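Local coordinates for protein beta-galactosidase (Geobacillus stearothermophilus, PDB 4OIF) that probably hydrolyses terminal non-reducing beta-D-galactose residues in beta-D-galactosides as a zinc-containing, trimeric family 42 glycoside hydrolase, at residues Thr441-Ile454 / Arg597-Met611. Numbering follows the deposited sequence.
Sequences TLVQHYRPFWERDI and RLEDQFHRDFYQELM
Q444 meets D600 through a water that donates both to Q444 O and to D600 OD1 (2.8 Å from the latter) and also bonds H603 ND1. At the next residue, the H445 ring takes the edge of H603 on one face, their planes at 50°, while its own rim reaches Y607: H445 ND1 and Y607 OH share a nearly straight hydrogen bond of 2.9 Å. R447 forms a salt bridge from NE to D600 OD1 (3.0 Å), but D600 OD2 lies over the guanidinium face, toward its rim; R447 NH1 pairs with D298 of helix 296-312. P448 sits as a knob among H603, R604, Y607 and M611, and P448 and R604 are the closest CA pair; the axes of segments 441-451 and 600-611 come within 8.6 Å and cross at -58°. The full helices, 438-451 and 600-613, belong to the trimerisation domain, and F449 and Y607 both touch strand 470-473 of its mixed sheet, so the pair packs against that sheet. F449 presents its edge to the Y607 face, F449 CZ to Y607 CD1 3.5 Å, and receives M611 CE over its own face, a CH-pi and Met-aromatic contact; the extended M611 chain carries the methyl there. E451 is gripped side-on by R604 in a salt bridge: R604 NE to E451 OE1 (2.7 Å) and R604 NH2 to E451 OE2, both on syn lone pairs, with the two groups nearly coplanar, which limits rotation of either. R452, bent at chi2 (-81°), turns its NE to Q608 OE1 (2.8 Å), with a weaker bond from NH2. In the Schellman motif that closes the helix, D453 has positive phi and I454 N bonds F449 O; I454 CD1 packs on M611 CG.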
loop_
_atom_site.group_PDB
_atom_site.type_symbol
_atom_site.label_atom_id
_atom_site.label_comp_id
_atom_site.label_asym_id
_atom_site.label_seq_id
_atom_site.Cartn_x
_atom_site.Cartn_y
_atom_site.Cartn_z
ATOM N N THR A 441 -2.819 -23.214 9.213
ATOM C CA THR A 441 -2.095 -24.250 9.945
ATOM C C THR A 441 -3.037 -25.405 10.281
ATOM O O THR A 441 -2.733 -26.603 10.039
ATOM C CB THR A 441 -1.456 -23.674 11.242
ATOM O OG1 THR A 441 -0.515 -22.650 10.896
ATOM C CG2 THR A 441 -0.736 -24.753 12.037
ATOM N N LEU A 442 -4.199 -25.047 10.822
ATOM C CA LEU A 442 -5.214 -26.074 11.037
ATOM C C LEU A 442 -5.460 -26.893 9.759
ATOM O O LEU A 442 -5.457 -28.129 9.806
ATOM C CB LEU A 442 -6.510 -25.463 11.521
ATOM C CG LEU A 442 -6.597 -25.363 13.033
ATOM C CD1 LEU A 442 -5.513 -24.449 13.574
ATOM C CD2 LEU A 442 -7.978 -24.854 13.401
ATOM N N VAL A 443 -5.630 -26.212 8.622
ATOM C CA VAL A 443 -5.814 -26.927 7.356
ATOM C C VAL A 443 -4.627 -27.872 7.052
ATOM O O VAL A 443 -4.809 -28.966 6.502
ATOM C CB VAL A 443 -6.028 -25.939 6.193
ATOM C CG1 VAL A 443 -6.181 -26.675 4.884
ATOM C CG2 VAL A 443 -7.250 -25.104 6.448
ATOM N N GLN A 444 -3.421 -27.462 7.432
ATOM C CA GLN A 444 -2.254 -28.334 7.283
ATOM C C GLN A 444 -2.430 -29.608 8.091
ATOM O O GLN A 444 -2.004 -30.690 7.670
ATOM C CB GLN A 444 -0.961 -27.641 7.719
ATOM C CG GLN A 444 -0.511 -26.555 6.784
ATOM C CD GLN A 444 -0.986 -26.818 5.376
ATOM O OE1 GLN A 444 -0.521 -27.754 4.712
ATOM N NE2 GLN A 444 -1.937 -26.003 4.910
ATOM N N HIS A 445 -3.051 -29.495 9.259
ATOM C CA HIS A 445 -3.219 -30.712 10.049
ATOM C C HIS A 445 -4.404 -31.561 9.567
ATOM O O HIS A 445 -4.421 -32.782 9.721
ATOM C CB HIS A 445 -3.321 -30.344 11.522
ATOM C CG HIS A 445 -2.012 -29.884 12.084
ATOM N ND1 HIS A 445 -1.241 -30.666 12.915
ATOM C CD2 HIS A 445 -1.298 -28.754 11.857
ATOM C CE1 HIS A 445 -0.130 -30.020 13.214
ATOM N NE2 HIS A 445 -0.139 -28.857 12.585
ATOM N N TYR A 446 -5.360 -30.908 8.931
ATOM C CA TYR A 446 -6.469 -31.578 8.278
ATOM C C TYR A 446 -6.001 -32.405 7.080
ATOM O O TYR A 446 -6.538 -33.483 6.810
ATOM C CB TYR A 446 -7.470 -30.512 7.850
ATOM C CG TYR A 446 -8.739 -30.933 7.145
ATOM C CD1 TYR A 446 -9.816 -31.435 7.858
ATOM C CD2 TYR A 446 -8.900 -30.711 5.778
ATOM C CE1 TYR A 446 -11.004 -31.762 7.225
ATOM C CE2 TYR A 446 -10.089 -31.027 5.131
ATOM C CZ TYR A 446 -11.145 -31.553 5.863
ATOM O OH TYR A 446 -12.338 -31.878 5.232
ATOM N N ARG A 447 -4.994 -31.888 6.372
ATOM C CA ARG A 447 -4.577 -32.445 5.084
ATOM C C ARG A 447 -4.434 -33.986 5.030
ATOM O O ARG A 447 -5.006 -34.612 4.147
ATOM C CB ARG A 447 -3.263 -31.796 4.620
ATOM C CG ARG A 447 -2.733 -32.399 3.318
ATOM C CD ARG A 447 -1.316 -31.972 3.019
ATOM N NE ARG A 447 -1.229 -30.525 2.874
ATOM C CZ ARG A 447 -1.592 -29.874 1.773
ATOM N NH1 ARG A 447 -2.057 -30.548 0.726
ATOM N NH2 ARG A 447 -1.488 -28.552 1.712
ATOM N N PRO A 448 -3.683 -34.601 5.964
ATOM C CA PRO A 448 -3.547 -36.061 5.849
ATOM C C PRO A 448 -4.868 -36.810 5.992
ATOM O O PRO A 448 -5.037 -37.857 5.379
ATOM C CB PRO A 448 -2.598 -36.422 7.004
ATOM C CG PRO A 448 -1.868 -35.171 7.305
ATOM C CD PRO A 448 -2.872 -34.071 7.074
ATOM N N PHE A 449 -5.797 -36.278 6.776
ATOM C CA PHE A 449 -7.085 -36.945 6.982
ATOM C C PHE A 449 -7.961 -36.807 5.739
ATOM O O PHE A 449 -8.643 -37.751 5.340
ATOM C CB PHE A 449 -7.765 -36.389 8.238
ATOM C CG PHE A 449 -6.987 -36.684 9.492
ATOM C CD1 PHE A 449 -7.227 -37.843 10.216
ATOM C CD2 PHE A 449 -5.951 -35.848 9.898
ATOM C CE1 PHE A 449 -6.481 -38.148 11.343
ATOM C CE2 PHE A 449 -5.200 -36.140 11.025
ATOM C CZ PHE A 449 -5.465 -37.292 11.750
ATOM N N TRP A 450 -7.897 -35.644 5.103
ATOM C CA TRP A 450 -8.579 -35.427 3.839
ATOM C C TRP A 450 -8.015 -36.374 2.786
ATOM O O TRP A 450 -8.765 -36.991 2.041
ATOM C CB TRP A 450 -8.435 -33.964 3.385
ATOM C CG TRP A 450 -9.344 -33.575 2.241
ATOM C CD1 TRP A 450 -10.683 -33.290 2.310
ATOM C CD2 TRP A 450 -8.974 -33.423 0.867
ATOM N NE1 TRP A 450 -11.169 -32.975 1.060
ATOM C CE2 TRP A 450 -10.137 -33.046 0.158
ATOM C CE3 TRP A 450 -7.772 -33.574 0.164
ATOM C CZ2 TRP A 450 -10.132 -32.822 -1.221
ATOM C CZ3 TRP A 450 -7.767 -33.348 -1.197
ATOM C CH2 TRP A 450 -8.942 -32.978 -1.880
ATOM N N GLU A 451 -6.689 -36.495 2.745
ATOM C CA GLU A 451 -6.022 -37.337 1.757
ATOM C C GLU A 451 -6.342 -38.823 1.970
ATOM O O GLU A 451 -6.187 -39.630 1.058
ATOM C CB GLU A 451 -4.498 -37.093 1.781
ATOM C CG GLU A 451 -4.070 -35.767 1.149
ATOM C CD GLU A 451 -2.568 -35.512 1.181
ATOM O OE1 GLU A 451 -1.833 -36.368 1.695
ATOM O OE2 GLU A 451 -2.117 -34.442 0.702
ATOM N N ARG A 452 -6.813 -39.167 3.165
ATOM C CA ARG A 452 -7.173 -40.534 3.503
ATOM C C ARG A 452 -8.687 -40.741 3.610
ATOM O O ARG A 452 -9.148 -41.837 3.934
ATOM C CB ARG A 452 -6.522 -40.932 4.824
ATOM C CG ARG A 452 -5.029 -41.110 4.750
ATOM C CD ARG A 452 -4.679 -42.461 4.186
ATOM N NE ARG A 452 -3.258 -42.727 4.346
ATOM C CZ ARG A 452 -2.418 -42.927 3.338
ATOM N NH1 ARG A 452 -2.863 -42.900 2.088
ATOM N NH2 ARG A 452 -1.133 -43.158 3.583
ATOM N N ASP A 453 -9.453 -39.685 3.372
ATOM C CA ASP A 453 -10.907 -39.787 3.368
ATOM C C ASP A 453 -11.402 -40.153 4.758
ATOM O O ASP A 453 -12.413 -40.834 4.925
ATOM C CB ASP A 453 -11.365 -40.813 2.328
ATOM C CG ASP A 453 -10.759 -40.553 0.966
ATOM O OD1 ASP A 453 -10.712 -39.373 0.560
ATOM O OD2 ASP A 453 -10.299 -41.511 0.314
ATOM N N ILE A 454 -10.672 -39.697 5.761
ATOM C CA ILE A 454 -11.071 -39.920 7.136
ATOM C C ILE A 454 -11.957 -38.775 7.615
ATOM O O ILE A 454 -11.568 -37.609 7.541
ATOM C CB ILE A 454 -9.850 -40.074 8.035
ATOM C CG1 ILE A 454 -9.107 -41.348 7.627
ATOM C CG2 ILE A 454 -10.271 -40.114 9.486
ATOM C CD1 ILE A 454 -8.075 -41.787 8.599
ATOM N N ARG A 597 7.127 -26.171 12.795
ATOM C CA ARG A 597 6.205 -26.212 11.671
ATOM C C ARG A 597 6.884 -26.953 10.516
ATOM O O ARG A 597 7.869 -26.485 9.930
ATOM C CB ARG A 597 5.768 -24.806 11.270
ATOM C CG ARG A 597 4.902 -24.772 10.030
ATOM C CD ARG A 597 4.457 -23.365 9.721
ATOM N NE ARG A 597 3.434 -22.883 10.649
ATOM C CZ ARG A 597 3.002 -21.626 10.683
ATOM N NH1 ARG A 597 3.517 -20.723 9.850
ATOM N NH2 ARG A 597 2.066 -21.272 11.552
ATOM N N LEU A 598 6.365 -28.133 10.215
ATOM C CA LEU A 598 7.082 -29.065 9.366
ATOM C C LEU A 598 6.331 -29.300 8.060
ATOM O O LEU A 598 5.110 -29.153 8.007
ATOM C CB LEU A 598 7.306 -30.376 10.130
ATOM C CG LEU A 598 8.091 -30.222 11.446
ATOM C CD1 LEU A 598 8.226 -31.541 12.161
ATOM C CD2 LEU A 598 9.457 -29.653 11.189
ATOM N N GLU A 599 7.071 -29.643 7.010
ATOM C CA GLU A 599 6.490 -29.946 5.698
ATOM C C GLU A 599 5.354 -30.976 5.744
ATOM O O GLU A 599 5.196 -31.705 6.725
ATOM C CB GLU A 599 7.577 -30.450 4.763
ATOM C CG GLU A 599 8.311 -31.666 5.311
ATOM C CD GLU A 599 9.281 -32.247 4.307
ATOM O OE1 GLU A 599 10.490 -32.322 4.620
ATOM O OE2 GLU A 599 8.831 -32.623 3.205
ATOM N N ASP A 600 4.571 -31.023 4.670
ATOM C CA ASP A 600 3.403 -31.904 4.556
ATOM C C ASP A 600 3.664 -33.373 4.901
ATOM O O ASP A 600 2.861 -34.036 5.583
ATOM C CB ASP A 600 2.857 -31.829 3.136
ATOM C CG ASP A 600 2.114 -30.540 2.858
ATOM O OD1 ASP A 600 1.568 -29.930 3.803
ATOM O OD2 ASP A 600 2.051 -30.151 1.676
ATOM N N GLN A 601 4.790 -33.875 4.418
ATOM C CA GLN A 601 5.110 -35.280 4.554
ATOM C C GLN A 601 5.193 -35.659 6.020
ATOM O O GLN A 601 4.828 -36.779 6.397
ATOM C CB GLN A 601 6.424 -35.619 3.837
ATOM C CG GLN A 601 6.641 -37.112 3.648
ATOM C CD GLN A 601 5.469 -37.763 2.929
ATOM O OE1 GLN A 601 4.951 -37.220 1.949
ATOM N NE2 GLN A 601 5.025 -38.916 3.431
ATOM N N PHE A 602 5.652 -34.727 6.855
ATOM C CA PHE A 602 5.721 -35.013 8.286
ATOM C C PHE A 602 4.350 -35.327 8.831
ATOM O O PHE A 602 4.177 -36.327 9.517
ATOM C CB PHE A 602 6.309 -33.868 9.110
ATOM C CG PHE A 602 6.207 -34.112 10.599
ATOM C CD1 PHE A 602 7.112 -34.939 11.241
ATOM C CD2 PHE A 602 5.189 -33.557 11.342
ATOM C CE1 PHE A 602 7.009 -35.186 12.602
ATOM C CE2 PHE A 602 5.087 -33.805 12.703
ATOM C CZ PHE A 602 5.996 -34.619 13.328
ATOM N N HIS A 603 3.380 -34.468 8.539
ATOM C CA HIS A 603 2.034 -34.681 9.048
ATOM C C HIS A 603 1.455 -35.962 8.471
ATOM O O HIS A 603 0.770 -36.713 9.177
ATOM C CB HIS A 603 1.144 -33.478 8.737
ATOM C CG HIS A 603 1.659 -32.205 9.330
ATOM N ND1 HIS A 603 2.020 -31.121 8.564
ATOM C CD2 HIS A 603 1.920 -31.863 10.613
ATOM C CE1 HIS A 603 2.471 -30.160 9.353
ATOM N NE2 HIS A 603 2.417 -30.583 10.602
ATOM N N ARG A 604 1.757 -36.227 7.204
ATOM C CA ARG A 604 1.319 -37.477 6.610
ATOM C C ARG A 604 1.817 -38.668 7.433
ATOM O O ARG A 604 1.022 -39.507 7.842
ATOM C CB ARG A 604 1.791 -37.582 5.166
ATOM C CG ARG A 604 1.092 -36.619 4.222
ATOM C CD ARG A 604 1.295 -37.043 2.776
ATOM N NE ARG A 604 0.832 -36.020 1.860
ATOM C CZ ARG A 604 1.630 -35.159 1.237
ATOM N NH1 ARG A 604 2.948 -35.210 1.412
ATOM N NH2 ARG A 604 1.106 -34.254 0.426
ATOM N N ASP A 605 3.114 -38.718 7.722
ATOM C CA ASP A 605 3.695 -39.867 8.423
ATOM C C ASP A 605 3.240 -39.966 9.906
ATOM O O ASP A 605 2.821 -41.041 10.400
ATOM C CB ASP A 605 5.223 -39.802 8.307
ATOM C CG ASP A 605 5.718 -39.898 6.838
ATOM O OD1 ASP A 605 4.934 -40.279 5.947
ATOM O OD2 ASP A 605 6.898 -39.604 6.562
ATOM N N PHE A 606 3.298 -38.830 10.591
ATOM C CA PHE A 606 2.909 -38.709 11.991
ATOM C C PHE A 606 1.468 -39.179 12.202
ATOM O O PHE A 606 1.149 -40.062 13.044
ATOM C CB PHE A 606 3.079 -37.242 12.440
ATOM C CG PHE A 606 2.761 -37.006 13.887
ATOM C CD1 PHE A 606 3.732 -37.174 14.861
ATOM C CD2 PHE A 606 1.484 -36.635 14.278
ATOM C CE1 PHE A 606 3.428 -36.973 16.211
ATOM C CE2 PHE A 606 1.183 -36.441 15.615
ATOM C CZ PHE A 606 2.162 -36.613 16.582
ATOM N N TYR A 607 0.590 -38.582 11.408
ATOM C CA TYR A 607 -0.821 -38.880 11.538
ATOM C C TYR A 607 -1.154 -40.248 10.959
ATOM O O TYR A 607 -2.159 -40.837 11.329
ATOM C CB TYR A 607 -1.665 -37.787 10.885
ATOM C CG TYR A 607 -1.754 -36.545 11.744
ATOM C CD1 TYR A 607 -2.271 -36.610 13.033
ATOM C CD2 TYR A 607 -1.314 -35.318 11.277
ATOM C CE1 TYR A 607 -2.349 -35.485 13.831
ATOM C CE2 TYR A 607 -1.386 -34.186 12.071
ATOM C CZ TYR A 607 -1.909 -34.276 13.339
ATOM O OH TYR A 607 -1.986 -33.153 14.118
ATOM N N GLN A 608 -0.305 -40.767 10.079
ATOM C CA GLN A 608 -0.516 -42.110 9.567
ATOM C C GLN A 608 -0.365 -43.063 10.717
ATOM O O GLN A 608 -1.196 -43.972 10.915
ATOM C CB GLN A 608 0.475 -42.469 8.465
ATOM C CG GLN A 608 0.114 -43.759 7.751
ATOM C CD GLN A 608 -1.243 -43.668 7.059
ATOM O OE1 GLN A 608 -1.634 -42.604 6.565
ATOM N NE2 GLN A 608 -1.973 -44.782 7.032
ATOM N N GLU A 609 0.704 -42.841 11.483
ATOM C CA GLU A 609 0.919 -43.640 12.682
ATOM C C GLU A 609 -0.241 -43.513 13.643
ATOM O O GLU A 609 -0.675 -44.512 14.222
ATOM C CB GLU A 609 2.210 -43.251 13.384
ATOM C CG GLU A 609 3.438 -43.759 12.679
ATOM C CD GLU A 609 4.382 -44.443 13.626
ATOM O OE1 GLU A 609 4.046 -44.519 14.828
ATOM O OE2 GLU A 609 5.458 -44.891 13.172
ATOM N N LEU A 610 -0.755 -42.301 13.820
ATOM C CA LEU A 610 -1.924 -42.190 14.706
ATOM C C LEU A 610 -3.171 -42.917 14.153
ATOM O O LEU A 610 -3.995 -43.408 14.923
ATOM C CB LEU A 610 -2.252 -40.723 14.988
ATOM C CG LEU A 610 -1.360 -40.127 16.081
ATOM C CD1 LEU A 610 -1.667 -38.647 16.322
ATOM C CD2 LEU A 610 -1.495 -40.924 17.382
ATOM N N MET A 611 -3.298 -42.997 12.830
ATOM C CA MET A 611 -4.448 -43.638 12.181
ATOM C C MET A 611 -4.384 -45.155 12.334
ATOM O O MET A 611 -5.403 -45.822 12.508
ATOM C CB MET A 611 -4.506 -43.296 10.685
ATOM C CG MET A 611 -4.938 -41.885 10.303
ATOM S SD MET A 611 -4.493 -41.564 8.571
ATOM C CE MET A 611 -4.818 -39.807 8.431
HETATM O O HOH W 1 0.217 -31.056 6.039
#